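Local coordinates for protein acyltransferase (Actinoplanes teichomyceticus, PDB 4Q38) that probably transfers long acyl chains from acyl-CoA to the amino sugar of glycopeptide antibiotics such as teicoplanin, at residues A[233-236]-A[237-241]; A[77-80]-A[81-84]; A[298-301]-A[302-305]; A[94-97]-A[98-101]. All coordinates share one frame; numbering follows the deposited sequence.

Overall arrangement
All four contacts are local, each within one continuous piece of chain. Interactions 2 and 4 belong to the N-acyltransferase N-terminal domain and sit at the two ends of helix 84-98: residues 77-84 lead into its start, and residues 94-101 form its last turn and the exit from it. Interactions 1 and 3 belong to the GNAT-like domain and lie on opposite sides of the chain's centre, about 41 Å apart between centres. Interactions 1 and 4 are partly buried helix ends, where backbone bonds combine with aromatic or aliphatic contacts. Interactions 2 and 3 are surface loops, held by side-chain oxygens on backbone N-H groups and, in interaction 3, by a tyrosine hydroxyl.

Interaction 1. Residues A[233-236]-A[237-241]; sequences PFFD and RHFPE. With SO4 (sulfate ion), chain C.
F234 O accepts the backbone N of H238 at 3.0 Å. This is an i to i+4 bond of the last turn of helix 221-238. The helix is the crossover of a beta-alpha-beta unit in the GNAT-like domain, between strands 206-211 and 246-251. One residue earlier, R237 N reaches P233 O at 3.1 Å. F239 is the first residue to leave helical geometry.

The aromatic side chains meet one turn apart. H238 turns an edge to the face of F234, in a T-shaped pair with planes at 64°. The touching atom is H238 CD2, 3.5 Å from F234 CE1 and toward the rim of that ring. F234 reaches this place because its CG is anti to the backbone N (chi1 -177°). F235 and F239 meet obliquely through their CD1 atoms, 3.7 Å apart. F235 packs on strands 188-191 and 194-200, and F239 on L198, so these rings join the helix end to the sheet.

Polar groups complete the contact. R144 makes a salt bridge with E241 and a hydrogen bond to H238 O. Water 1 lies 2.8 Å from D236 OD1 and is also close to F239 O, bridging the two oxygens. The R237 chain bends at chi2 and chi3, and its NH2 makes a weak bond of 3.2 Å to sulfate O2.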
ATOM      1  N   PRO A 233     -17.003  14.648   5.364  1.00 24.73           N
ATOM      2  CA  PRO A 233     -16.791  15.330   6.654  1.00 24.75           C
ATOM      3  C   PRO A 233     -15.341  15.251   7.139  1.00 24.24           C
ATOM      4  O   PRO A 233     -14.809  16.228   7.682  1.00 23.35           O
ATOM      5  CB  PRO A 233     -17.691  14.553   7.626  1.00 25.23           C
ATOM      6  CG  PRO A 233     -18.719  13.912   6.770  1.00 26.16           C
ATOM      7  CD  PRO A 233     -18.085  13.651   5.431  1.00 24.71           C
ATOM      8  N   PHE A 234     -14.704  14.095   6.954  1.00 23.02           N
ATOM      9  CA  PHE A 234     -13.331  13.942   7.388  1.00 22.17           C
ATOM     10  C   PHE A 234     -12.401  14.906   6.645  1.00 22.00           C
ATOM     11  O   PHE A 234     -11.656  15.660   7.265  1.00 21.62           O
ATOM     12  CB  PHE A 234     -12.836  12.511   7.172  1.00 23.09           C
ATOM     13  CG  PHE A 234     -11.430  12.287   7.666  1.00 23.51           C
ATOM     14  CD1 PHE A 234     -11.181  12.056   9.016  1.00 24.13           C
ATOM     15  CD2 PHE A 234     -10.358  12.318   6.784  1.00 24.06           C
ATOM     16  CE1 PHE A 234      -9.882  11.846   9.478  1.00 24.01           C
ATOM     17  CE2 PHE A 234      -9.057  12.120   7.233  1.00 24.43           C
ATOM     18  CZ  PHE A 234      -8.820  11.875   8.581  1.00 25.54           C
ATOM     19  N   PHE A 235     -12.447  14.870   5.320  1.00 22.06           N
ATOM     20  CA  PHE A 235     -11.526  15.703   4.539  1.00 22.77           C
ATOM     21  C   PHE A 235     -11.853  17.198   4.567  1.00 24.47           C
ATOM     22  O   PHE A 235     -10.937  18.036   4.580  1.00 24.82           O
ATOM     23  CB  PHE A 235     -11.351  15.139   3.129  1.00 21.49           C
ATOM     24  CG  PHE A 235     -10.564  13.847   3.107  1.00 22.10           C
ATOM     25  CD1 PHE A 235      -9.171  13.864   3.104  1.00 21.04           C
ATOM     26  CD2 PHE A 235     -11.218  12.614   3.153  1.00 21.60           C
ATOM     27  CE1 PHE A 235      -8.439  12.680   3.112  1.00 21.05           C
ATOM     28  CE2 PHE A 235     -10.495  11.424   3.161  1.00 20.98           C
ATOM     29  CZ  PHE A 235      -9.104  11.458   3.131  1.00 21.97           C
ATOM     30  N   ASP A 236     -13.139  17.539   4.622  1.00 25.27           N
ATOM     31  CA  ASP A 236     -13.515  18.949   4.710  1.00 26.68           C
ATOM     32  C   ASP A 236     -13.107  19.542   6.054  1.00 26.81           C
ATOM     33  O   ASP A 236     -12.742  20.718   6.127  1.00 26.44           O
ATOM     34  CB  ASP A 236     -14.997  19.170   4.405  1.00 26.80           C
ATOM     35  CG  ASP A 236     -15.339  18.935   2.946  1.00 27.98           C
ATOM     36  OD1 ASP A 236     -14.434  18.732   2.103  1.00 28.45           O
ATOM     37  OD2 ASP A 236     -16.531  18.954   2.625  1.00 29.51           O
ATOM     38  N   ARG A 237     -13.111  18.723   7.108  1.00 25.77           N
ATOM     39  CA  ARG A 237     -12.576  19.174   8.396  1.00 26.42           C
ATOM     40  C   ARG A 237     -11.055  19.302   8.466  1.00 25.83           C
ATOM     41  O   ARG A 237     -10.545  20.312   8.957  1.00 25.21           O
ATOM     42  CB  ARG A 237     -13.067  18.296   9.568  1.00 28.26           C
ATOM     43  CG  ARG A 237     -14.506  18.577   9.971  1.00 33.53           C
ATOM     44  CD  ARG A 237     -14.676  19.936  10.641  1.00 35.55           C
ATOM     45  NE  ARG A 237     -14.247  19.910  12.038  1.00 40.04           N
ATOM     46  CZ  ARG A 237     -14.568  20.831  12.945  1.00 41.95           C
ATOM     47  NH1 ARG A 237     -15.328  21.869  12.613  1.00 41.48           N
ATOM     48  NH2 ARG A 237     -14.131  20.712  14.193  1.00 42.82           N
ATOM     49  N   HIS A 238     -10.325  18.281   8.018  1.00 23.81           N
ATOM     50  CA  HIS A 238      -8.874  18.262   8.240  1.00 24.11           C
ATOM     51  C   HIS A 238      -8.044  18.738   7.075  1.00 22.96           C
ATOM     52  O   HIS A 238      -6.910  19.172   7.264  1.00 23.19           O
ATOM     53  CB  HIS A 238      -8.417  16.882   8.707  1.00 24.98           C
ATOM     54  CG  HIS A 238      -9.188  16.383   9.910  1.00 25.30           C
ATOM     55  ND1 HIS A 238      -9.160  17.016  11.096  1.00 25.77           N
ATOM     56  CD2 HIS A 238     -10.040  15.296  10.063  1.00 25.79           C
ATOM     57  CE1 HIS A 238      -9.970  16.367  11.973  1.00 26.26           C
ATOM     58  NE2 HIS A 238     -10.500  15.314  11.341  1.00 25.58           N
ATOM     59  N   PHE A 239      -8.600  18.648   5.875  1.00 21.72           N
ATOM     60  CA  PHE A 239      -7.935  19.142   4.655  1.00 22.89           C
ATOM     61  C   PHE A 239      -8.939  20.016   3.906  1.00 22.00           C
ATOM     62  O   PHE A 239      -9.328  19.695   2.768  1.00 22.88           O
ATOM     63  CB  PHE A 239      -7.466  17.972   3.777  1.00 22.40           C
ATOM     64  CG  PHE A 239      -6.531  17.034   4.483  1.00 23.06           C
ATOM     65  CD1 PHE A 239      -7.031  15.974   5.242  1.00 23.46           C
ATOM     66  CD2 PHE A 239      -5.156  17.226   4.422  1.00 23.42           C
ATOM     67  CE1 PHE A 239      -6.166  15.112   5.917  1.00 23.40           C
ATOM     68  CE2 PHE A 239      -4.286  16.373   5.094  1.00 23.81           C
ATOM     69  CZ  PHE A 239      -4.794  15.311   5.832  1.00 23.56           C
ATOM     70  N   PRO A 240      -9.383  21.116   4.543  1.00 22.39           N
ATOM     71  CA  PRO A 240     -10.459  21.912   3.945  1.00 23.79           C
ATOM     72  C   PRO A 240     -10.046  22.503   2.602  1.00 24.56           C
ATOM     73  O   PRO A 240     -10.905  22.787   1.775  1.00 26.08           O
ATOM     74  CB  PRO A 240     -10.692  23.041   4.966  1.00 24.28           C
ATOM     75  CG  PRO A 240      -9.437  23.109   5.752  1.00 24.37           C
ATOM     76  CD  PRO A 240      -8.892  21.712   5.798  1.00 22.69           C
ATOM     77  N   GLU A 241      -8.742  22.641   2.380  1.00 24.03           N
ATOM     78  CA  GLU A 241      -8.245  23.197   1.107  1.00 25.79           C
ATOM     79  C   GLU A 241      -8.471  22.250  -0.072  1.00 26.08           C
ATOM     80  O   GLU A 241      -8.396  22.672  -1.229  1.00 25.30           O
ATOM     81  CB  GLU A 241      -6.756  23.560   1.219  1.00 26.48           C
ATOM     82  CG  GLU A 241      -5.813  22.360   1.331  1.00 28.18           C
ATOM     83  CD  GLU A 241      -5.735  21.776   2.739  1.00 30.21           C
ATOM     84  OE1 GLU A 241      -6.385  22.300   3.660  1.00 30.35           O
ATOM     85  OE2 GLU A 241      -5.015  20.781   2.925  1.00 34.36           O
TER
HETATM   86  S   SO4 C 402     -14.865  16.820  15.996  1.00 65.56           S
HETATM   87  O1  SO4 C 402     -14.660  16.351  14.598  1.00 57.72           O
HETATM   88  O2  SO4 C 402     -14.359  18.204  16.159  1.00 63.38           O
HETATM   89  O3  SO4 C 402     -16.315  16.788  16.340  1.00 61.37           O
HETATM   90  O4  SO4 C 402     -14.105  15.939  16.915  1.00 65.59           O
HETATM   91  O   HOH W   1     -11.643  18.907   1.601  1.00 27.30           O

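Interaction 2. Residues A[77-80]-A[81-84]; sequences APDP and DRDP
D79 and D83 hold each other through two hydrogen bonds. D79 N gives its hydrogen to D83 OD2 at 2.8 Å, with an N-H...O angle of 160°, and meets the anti lone pair of that oxygen. In return D83 N donates to D79 O, also at 2.8 Å. D83 CG is anti to its carbonyl carbon (chi1 -53°), which brings the carboxylate back beside D79 N.

A second set of bonds centres on D79 OD2. D81 N reaches this oxygen at 2.7 Å, from well above the carboxylate plane. R82 N comes at 2.9 Å and meets the anti lone pair of D79 OD2. The D79 carboxylate is thus gripped by two successive backbone N-H groups. Together with the D79 O to D83 N bond this is an Asx motif. It shapes the loop between helices 67-76 and 84-98. D83 is the residue just before helix 84-98, but its side chain makes no capping bond.

Charged groups also approach without pairing. The R82 guanidinium lies with one face over D79 CG. Its NH2 is 4.2 Å from D79 OD1, beyond salt-bridge range, and no N-H points at that oxygen. D81 OD2 comes within 4.0 Å of D79 OD2, a like-charge approach that the two N-H groups on D79 OD2 may soften.

Among the van der Waals contacts, P78 CB rests 3.7 Å from D83 OD2. P78 also packs on L86 and W87 of helix 84-98 and on Y128 of helix 125-143.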
ATOM      1  N   ALA A  77      16.983  -5.954  13.571  1.00 31.86           N
ATOM      2  CA  ALA A  77      17.127  -4.502  13.408  1.00 31.88           C
ATOM      3  C   ALA A  77      18.576  -4.115  13.141  1.00 34.45           C
ATOM      4  O   ALA A  77      19.482  -4.548  13.860  1.00 34.36           O
ATOM      5  CB  ALA A  77      16.571  -3.753  14.609  1.00 32.10           C
ATOM      6  N   PRO A  78      18.803  -3.326  12.077  1.00 34.04           N
ATOM      7  CA  PRO A  78      20.157  -2.991  11.686  1.00 34.02           C
ATOM      8  C   PRO A  78      20.853  -2.028  12.650  1.00 35.79           C
ATOM      9  O   PRO A  78      20.210  -1.399  13.498  1.00 36.33           O
ATOM     10  CB  PRO A  78      19.970  -2.340  10.316  1.00 33.31           C
ATOM     11  CG  PRO A  78      18.602  -1.741  10.391  1.00 33.85           C
ATOM     12  CD  PRO A  78      17.812  -2.782  11.127  1.00 33.62           C
ATOM     13  N   ASP A  79      22.170  -1.945  12.499  1.00 35.24           N
ATOM     14  CA  ASP A  79      23.027  -1.136  13.345  1.00 37.83           C
ATOM     15  C   ASP A  79      23.851  -0.202  12.452  1.00 36.49           C
ATOM     16  O   ASP A  79      24.354  -0.643  11.419  1.00 35.20           O
ATOM     17  CB  ASP A  79      23.945  -2.075  14.138  1.00 37.95           C
ATOM     18  CG  ASP A  79      25.009  -1.339  14.895  1.00 38.94           C
ATOM     19  OD1 ASP A  79      24.748  -0.930  16.044  1.00 40.94           O
ATOM     20  OD2 ASP A  79      26.103  -1.168  14.331  1.00 39.42           O
ATOM     21  N   PRO A  80      24.002   1.083  12.847  1.00 37.99           N
ATOM     22  CA  PRO A  80      24.782   2.047  12.053  1.00 39.32           C
ATOM     23  C   PRO A  80      26.213   1.593  11.737  1.00 39.37           C
ATOM     24  O   PRO A  80      26.740   1.921  10.676  1.00 41.38           O
ATOM     25  CB  PRO A  80      24.834   3.295  12.951  1.00 39.76           C
ATOM     26  CG  PRO A  80      23.674   3.166  13.867  1.00 39.99           C
ATOM     27  CD  PRO A  80      23.461   1.695  14.078  1.00 39.61           C
ATOM     28  N   ASP A  81      26.829   0.840  12.644  1.00 40.91           N
ATOM     29  CA  ASP A  81      28.238   0.463  12.497  1.00 42.27           C
ATOM     30  C   ASP A  81      28.446  -0.826  11.705  1.00 41.13           C
ATOM     31  O   ASP A  81      29.290  -0.878  10.810  1.00 42.79           O
ATOM     32  CB  ASP A  81      28.918   0.394  13.867  1.00 44.42           C
ATOM     33  CG  ASP A  81      28.939   1.740  14.565  1.00 46.30           C
ATOM     34  OD1 ASP A  81      29.471   2.696  13.971  1.00 46.69           O
ATOM     35  OD2 ASP A  81      28.406   1.852  15.691  1.00 46.84           O
ATOM     36  N   ARG A  82      27.669  -1.855  12.026  1.00 39.85           N
ATOM     37  CA  ARG A  82      27.780  -3.138  11.341  1.00 40.46           C
ATOM     38  C   ARG A  82      27.032  -3.170  10.010  1.00 38.41           C
ATOM     39  O   ARG A  82      27.357  -3.965   9.136  1.00 38.72           O
ATOM     40  CB  ARG A  82      27.306  -4.264  12.250  1.00 45.04           C
ATOM     41  CG  ARG A  82      28.145  -4.399  13.517  1.00 50.60           C
ATOM     42  CD  ARG A  82      27.742  -5.620  14.319  1.00 53.58           C
ATOM     43  NE  ARG A  82      26.331  -5.584  14.717  1.00 58.41           N
ATOM     44  CZ  ARG A  82      25.888  -5.161  15.899  1.00 61.39           C
ATOM     45  NH1 ARG A  82      26.739  -4.726  16.823  1.00 62.59           N
ATOM     46  NH2 ARG A  82      24.586  -5.173  16.158  1.00 63.19           N
ATOM     47  N   ASP A  83      26.041  -2.293   9.856  1.00 36.59           N
ATOM     48  CA  ASP A  83      25.248  -2.224   8.622  1.00 34.80           C
ATOM     49  C   ASP A  83      25.324  -0.827   7.997  1.00 35.12           C
ATOM     50  O   ASP A  83      24.285  -0.182   7.826  1.00 34.45           O
ATOM     51  CB  ASP A  83      23.781  -2.557   8.929  1.00 32.18           C
ATOM     52  CG  ASP A  83      23.621  -3.879   9.657  1.00 32.04           C
ATOM     53  OD1 ASP A  83      23.802  -4.931   9.012  1.00 31.54           O
ATOM     54  OD2 ASP A  83      23.308  -3.862  10.865  1.00 32.47           O
ATOM     55  N   PRO A  84      26.547  -0.351   7.660  1.00 35.62           N
ATOM     56  CA  PRO A  84      26.675   1.045   7.222  1.00 35.57           C
ATOM     57  C   PRO A  84      25.959   1.393   5.920  1.00 36.18           C
ATOM     58  O   PRO A  84      25.392   2.483   5.818  1.00 36.00           O
ATOM     59  CB  PRO A  84      28.194   1.240   7.072  1.00 36.41           C
ATOM     60  CG  PRO A  84      28.738  -0.135   6.863  1.00 34.35           C
ATOM     61  CD  PRO A  84      27.858  -1.036   7.680  1.00 34.78           C
TER

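Interaction 3. Residues A[298-301]-A[302-305]; sequences FRYN and GQPL
Y300 OH donates to Q303 O at 2.5 Å, a short bond. A second bond runs from N301 N to Q303 OE1, at 2.8 Å and 151°. The side chain of Q303 bends at chi2 (95°), which turns its amide back to the chain before it. The other end of the amide is used too: NE2 donates to water 2 at 2.8 Å, and this water donates to R299 O. Both ends of the Q303 amide are therefore engaged, which fixes its rotation.

The Y300 ring lies along the turn it helps to close. G302 N sits 3.4 Å above the ring plane, over its centre. Q303 O, by contrast, is at the ring edge, near the ring plane. The ring and the Q303 amide are turned only 28° from each other, and the two side chains run past one another in opposite directions. G302 has positive phi, as is common for glycine. L305 adds an apolar contact, with its CD1 4.2 Å from Y300 CE1.

This surface loop of the GNAT-like domain follows helix 290-298, which carries the CoA-binding F296. It leads toward helix 313-323. R299 makes salt bridges to E214 and E295. Across the turn itself no charged groups pair: neutral hydrogen bonds and a covered ring face hold it, and the Y300 hydroxyl spends its proton on Q303 O.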
ATOM      1  N   PHE A 298      -5.360 -14.327  -5.345  1.00 33.62           N
ATOM      2  CA  PHE A 298      -4.476 -15.442  -4.983  1.00 35.33           C
ATOM      3  C   PHE A 298      -3.105 -15.045  -4.430  1.00 36.30           C
ATOM      4  O   PHE A 298      -2.339 -15.924  -4.026  1.00 36.74           O
ATOM      5  CB  PHE A 298      -4.208 -16.329  -6.205  1.00 36.49           C
ATOM      6  CG  PHE A 298      -5.440 -16.882  -6.856  1.00 38.18           C
ATOM      7  CD1 PHE A 298      -6.147 -17.930  -6.270  1.00 38.98           C
ATOM      8  CD2 PHE A 298      -5.874 -16.379  -8.084  1.00 38.63           C
ATOM      9  CE1 PHE A 298      -7.276 -18.455  -6.892  1.00 39.22           C
ATOM     10  CE2 PHE A 298      -7.006 -16.903  -8.705  1.00 38.73           C
ATOM     11  CZ  PHE A 298      -7.702 -17.940  -8.108  1.00 37.42           C
ATOM     12  N   ARG A 299      -2.782 -13.751  -4.441  1.00 35.76           N
ATOM     13  CA  ARG A 299      -1.401 -13.283  -4.211  1.00 36.60           C
ATOM     14  C   ARG A 299      -0.470 -14.106  -5.092  1.00 39.97           C
ATOM     15  O   ARG A 299       0.482 -14.739  -4.613  1.00 40.88           O
ATOM     16  CB  ARG A 299      -0.990 -13.384  -2.732  1.00 35.25           C
ATOM     17  CG  ARG A 299      -1.838 -12.568  -1.764  1.00 35.06           C
ATOM     18  CD  ARG A 299      -1.776 -11.072  -2.046  1.00 31.80           C
ATOM     19  NE  ARG A 299      -2.829 -10.367  -1.313  1.00 32.95           N
ATOM     20  CZ  ARG A 299      -3.062  -9.062  -1.391  1.00 31.09           C
ATOM     21  NH1 ARG A 299      -2.313  -8.298  -2.172  1.00 30.37           N
ATOM     22  NH2 ARG A 299      -4.054  -8.521  -0.689  1.00 31.41           N
ATOM     23  N   TYR A 300      -0.774 -14.086  -6.386  1.00 40.14           N
ATOM     24  CA  TYR A 300      -0.153 -14.957  -7.367  1.00 41.60           C
ATOM     25  C   TYR A 300       1.354 -14.763  -7.440  1.00 40.81           C
ATOM     26  O   TYR A 300       1.841 -13.640  -7.557  1.00 39.33           O
ATOM     27  CB  TYR A 300      -0.779 -14.714  -8.739  1.00 41.75           C
ATOM     28  CG  TYR A 300      -0.345 -15.693  -9.798  1.00 44.24           C
ATOM     29  CD1 TYR A 300      -0.650 -17.050  -9.685  1.00 45.11           C
ATOM     30  CD2 TYR A 300       0.363 -15.264 -10.921  1.00 45.60           C
ATOM     31  CE1 TYR A 300      -0.255 -17.953 -10.656  1.00 46.06           C
ATOM     32  CE2 TYR A 300       0.765 -16.162 -11.899  1.00 46.70           C
ATOM     33  CZ  TYR A 300       0.453 -17.503 -11.759  1.00 46.80           C
ATOM     34  OH  TYR A 300       0.851 -18.403 -12.722  1.00 49.64           O
ATOM     35  N   ASN A 301       2.077 -15.871  -7.361  1.00 43.18           N
ATOM     36  CA  ASN A 301       3.525 -15.864  -7.505  1.00 45.98           C
ATOM     37  C   ASN A 301       3.996 -16.925  -8.505  1.00 49.12           C
ATOM     38  O   ASN A 301       4.925 -17.690  -8.235  1.00 51.86           O
ATOM     39  CB  ASN A 301       4.197 -16.037  -6.135  1.00 44.60           C
ATOM     40  CG  ASN A 301       5.696 -15.790  -6.177  1.00 43.75           C
ATOM     41  OD1 ASN A 301       6.459 -16.470  -5.494  1.00 45.78           O
ATOM     42  ND2 ASN A 301       6.125 -14.822  -6.979  1.00 44.16           N
ATOM     43  N   GLY A 302       3.332 -16.970  -9.658  1.00 50.73           N
ATOM     44  CA  GLY A 302       3.785 -17.779 -10.785  1.00 52.30           C
ATOM     45  C   GLY A 302       3.424 -19.252 -10.766  1.00 52.19           C
ATOM     46  O   GLY A 302       3.916 -20.009 -11.604  1.00 54.70           O
ATOM     47  N   GLN A 303       2.571 -19.667  -9.829  1.00 52.39           N
ATOM     48  CA  GLN A 303       2.146 -21.069  -9.729  1.00 53.66           C
ATOM     49  C   GLN A 303       1.426 -21.543 -10.994  1.00 57.87           C
ATOM     50  O   GLN A 303       0.857 -20.724 -11.724  1.00 57.17           O
ATOM     51  CB  GLN A 303       1.214 -21.293  -8.533  1.00 52.16           C
ATOM     52  CG  GLN A 303       1.815 -21.002  -7.166  1.00 52.52           C
ATOM     53  CD  GLN A 303       1.509 -19.596  -6.682  1.00 52.60           C
ATOM     54  OE1 GLN A 303       1.455 -18.644  -7.468  1.00 50.18           O
ATOM     55  NE2 GLN A 303       1.305 -19.459  -5.379  1.00 54.10           N
ATOM     56  N   PRO A 304       1.453 -22.865 -11.264  1.00 60.44           N
ATOM     57  CA  PRO A 304       0.558 -23.420 -12.285  1.00 61.96           C
ATOM     58  C   PRO A 304      -0.907 -23.184 -11.906  1.00 61.25           C
ATOM     59  O   PRO A 304      -1.303 -23.457 -10.769  1.00 61.17           O
ATOM     60  CB  PRO A 304       0.895 -24.921 -12.285  1.00 61.10           C
ATOM     61  CG  PRO A 304       1.703 -25.159 -11.051  1.00 62.20           C
ATOM     62  CD  PRO A 304       2.406 -23.870 -10.762  1.00 59.72           C
ATOM     63  N   LEU A 305      -1.687 -22.672 -12.858  1.00 62.16           N
ATOM     64  CA  LEU A 305      -3.048 -22.179 -12.601  1.00 62.20           C
ATOM     65  C   LEU A 305      -3.999 -23.176 -11.939  1.00 65.17           C
ATOM     66  O   LEU A 305      -4.675 -22.832 -10.969  1.00 63.61           O
ATOM     67  CB  LEU A 305      -3.682 -21.606 -13.878  1.00 61.11           C
ATOM     68  CG  LEU A 305      -3.260 -20.230 -14.423  1.00 61.83           C
ATOM     69  CD1 LEU A 305      -3.255 -19.157 -13.338  1.00 60.06           C
ATOM     70  CD2 LEU A 305      -1.917 -20.275 -15.145  1.00 63.59           C
TER
HETATM   71  O   HOH W   2       2.115 -17.218  -3.934  1.00 48.64           O

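Interaction 4. Residues A[94-97]-A[98-101]; sequences HHAI and VRHM
H94 O takes the backbone N of V98 at 3.0 Å. R99 N reaches H95 O in the same i to i+4 pattern. The next bond is shorter in span: H100 N donates to I97 O, three residues back. M101 N then bonds V98 O at 3.1 Å, closing a type I beta turn. Helix 84-98 thus ends by tightening and running into a turn.

A side chain joins these bonds. R99 NE donates to A96 O at 3.1 Å, with an N-H...O angle of 138°. With CG between the backbone N and the carbonyl carbon (chi1 69°), the extended R99 chain runs back along the helix end and brings NE to A96 O. One face of the guanidinium passes over A96 CB. NH2 goes further, to a salt bridge with E37. The positive group near these last carbonyls probably suits the negative end of the helix dipole.

Carbon contacts are few. V98 CG1 touches H94 CE1 at 3.6 Å, and V98 CG2 lies over one face of that ring. R99 CG covers a face of the H100 ring.

Two of the histidines bond to neighbours: H94 ND1 to T133 of helix 125-143, and H95 ND1 to G42 O. A96 and R99 pack on helix 32-41, and I97, V98 and M101 on helix 125-143.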
ATOM      1  N   HIS A  94      14.069   7.421   4.390  1.00 30.63           N
ATOM      2  CA  HIS A  94      13.209   8.111   5.340  1.00 30.38           C
ATOM      3  C   HIS A  94      13.062   9.564   4.957  1.00 30.31           C
ATOM      4  O   HIS A  94      11.948  10.091   4.899  1.00 28.39           O
ATOM      5  CB  HIS A  94      13.751   7.983   6.751  1.00 29.97           C
ATOM      6  CG  HIS A  94      13.165   8.987   7.714  1.00 30.44           C
ATOM      7  ND1 HIS A  94      11.957   8.826   8.285  1.00 28.59           N
ATOM      8  CD2 HIS A  94      13.665  10.203   8.184  1.00 30.81           C
ATOM      9  CE1 HIS A  94      11.694   9.882   9.082  1.00 29.30           C
ATOM     10  NE2 HIS A  94      12.741  10.721   9.024  1.00 30.48           N
ATOM     11  N   HIS A  95      14.191  10.218   4.696  1.00 30.73           N
ATOM     12  CA  HIS A  95      14.209  11.634   4.312  1.00 31.59           C
ATOM     13  C   HIS A  95      13.451  11.887   3.024  1.00 30.22           C
ATOM     14  O   HIS A  95      12.678  12.837   2.940  1.00 28.88           O
ATOM     15  CB  HIS A  95      15.651  12.132   4.218  1.00 32.86           C
ATOM     16  CG  HIS A  95      15.790  13.637   4.159  1.00 35.62           C
ATOM     17  ND1 HIS A  95      16.966  14.244   3.871  1.00 36.41           N
ATOM     18  CD2 HIS A  95      14.857  14.662   4.360  1.00 36.03           C
ATOM     19  CE1 HIS A  95      16.791  15.585   3.887  1.00 37.07           C
ATOM     20  NE2 HIS A  95      15.503  15.837   4.179  1.00 37.06           N
ATOM     21  N   ALA A  96      13.653  11.025   2.030  1.00 29.56           N
ATOM     22  CA  ALA A  96      12.981  11.148   0.736  1.00 30.39           C
ATOM     23  C   ALA A  96      11.461  11.031   0.839  1.00 30.52           C
ATOM     24  O   ALA A  96      10.739  11.517  -0.032  1.00 30.61           O
ATOM     25  CB  ALA A  96      13.530  10.129  -0.255  1.00 29.71           C
ATOM     26  N   ILE A  97      10.982  10.382   1.900  1.00 29.36           N
ATOM     27  CA  ILE A  97       9.539  10.288   2.166  1.00 28.53           C
ATOM     28  C   ILE A  97       9.004  11.510   2.924  1.00 28.99           C
ATOM     29  O   ILE A  97       8.037  12.149   2.476  1.00 28.65           O
ATOM     30  CB  ILE A  97       9.168   8.964   2.880  1.00 28.40           C
ATOM     31  CG1 ILE A  97       9.499   7.768   1.971  1.00 26.68           C
ATOM     32  CG2 ILE A  97       7.676   8.952   3.255  1.00 27.82           C
ATOM     33  CD1 ILE A  97       9.398   6.417   2.651  1.00 28.82           C
ATOM     34  N   VAL A  98       9.633  11.856   4.049  1.00 27.70           N
ATOM     35  CA  VAL A  98       9.126  12.955   4.892  1.00 27.80           C
ATOM     36  C   VAL A  98       9.215  14.338   4.234  1.00 29.03           C
ATOM     37  O   VAL A  98       8.470  15.248   4.606  1.00 28.89           O
ATOM     38  CB  VAL A  98       9.767  13.002   6.294  1.00 29.93           C
ATOM     39  CG1 VAL A  98       9.403  11.752   7.083  1.00 29.57           C
ATOM     40  CG2 VAL A  98      11.282  13.185   6.211  1.00 30.62           C
ATOM     41  N   ARG A  99      10.100  14.479   3.246  1.00 28.54           N
ATOM     42  CA  ARG A  99      10.193  15.715   2.468  1.00 30.88           C
ATOM     43  C   ARG A  99       8.891  15.976   1.695  1.00 31.55           C
ATOM     44  O   ARG A  99       8.610  17.114   1.308  1.00 31.34           O
ATOM     45  CB  ARG A  99      11.387  15.669   1.506  1.00 32.20           C
ATOM     46  CG  ARG A  99      11.234  14.675   0.372  1.00 34.30           C
ATOM     47  CD  ARG A  99      12.323  14.801  -0.677  1.00 37.92           C
ATOM     48  NE  ARG A  99      12.256  13.717  -1.662  1.00 39.63           N
ATOM     49  CZ  ARG A  99      13.128  13.554  -2.658  1.00 43.67           C
ATOM     50  NH1 ARG A  99      14.135  14.403  -2.809  1.00 45.66           N
ATOM     51  NH2 ARG A  99      12.998  12.538  -3.505  1.00 44.30           N
ATOM     52  N   HIS A 100       8.109  14.920   1.465  1.00 29.44           N
ATOM     53  CA  HIS A 100       6.804  15.046   0.794  1.00 28.31           C
ATOM     54  C   HIS A 100       5.627  14.852   1.709  1.00 27.78           C
ATOM     55  O   HIS A 100       4.518  14.541   1.244  1.00 26.95           O
ATOM     56  CB  HIS A 100       6.713  14.056  -0.357  1.00 28.56           C
ATOM     57  CG  HIS A 100       7.695  14.324  -1.471  1.00 30.08           C
ATOM     58  ND1 HIS A 100       7.854  15.546  -2.018  1.00 30.21           N
ATOM     59  CD2 HIS A 100       8.572  13.472  -2.141  1.00 29.85           C
ATOM     60  CE1 HIS A 100       8.785  15.480  -2.997  1.00 30.63           C
ATOM     61  NE2 HIS A 100       9.221  14.214  -3.072  1.00 32.03           N
ATOM     62  N   MET A 101       5.841  15.016   3.014  1.00 26.61           N
ATOM     63  CA  MET A 101       4.757  14.896   3.986  1.00 26.71           C
ATOM     64  C   MET A 101       3.571  15.775   3.562  1.00 27.28           C
ATOM     65  O   MET A 101       3.745  16.966   3.299  1.00 26.08           O
ATOM     66  CB  MET A 101       5.241  15.300   5.378  1.00 26.48           C
ATOM     67  CG  MET A 101       4.218  15.075   6.482  1.00 26.56           C
ATOM     68  SD  MET A 101       3.841  13.327   6.770  1.00 26.63           S
ATOM     69  CE  MET A 101       5.365  12.779   7.524  1.00 25.49           C
TER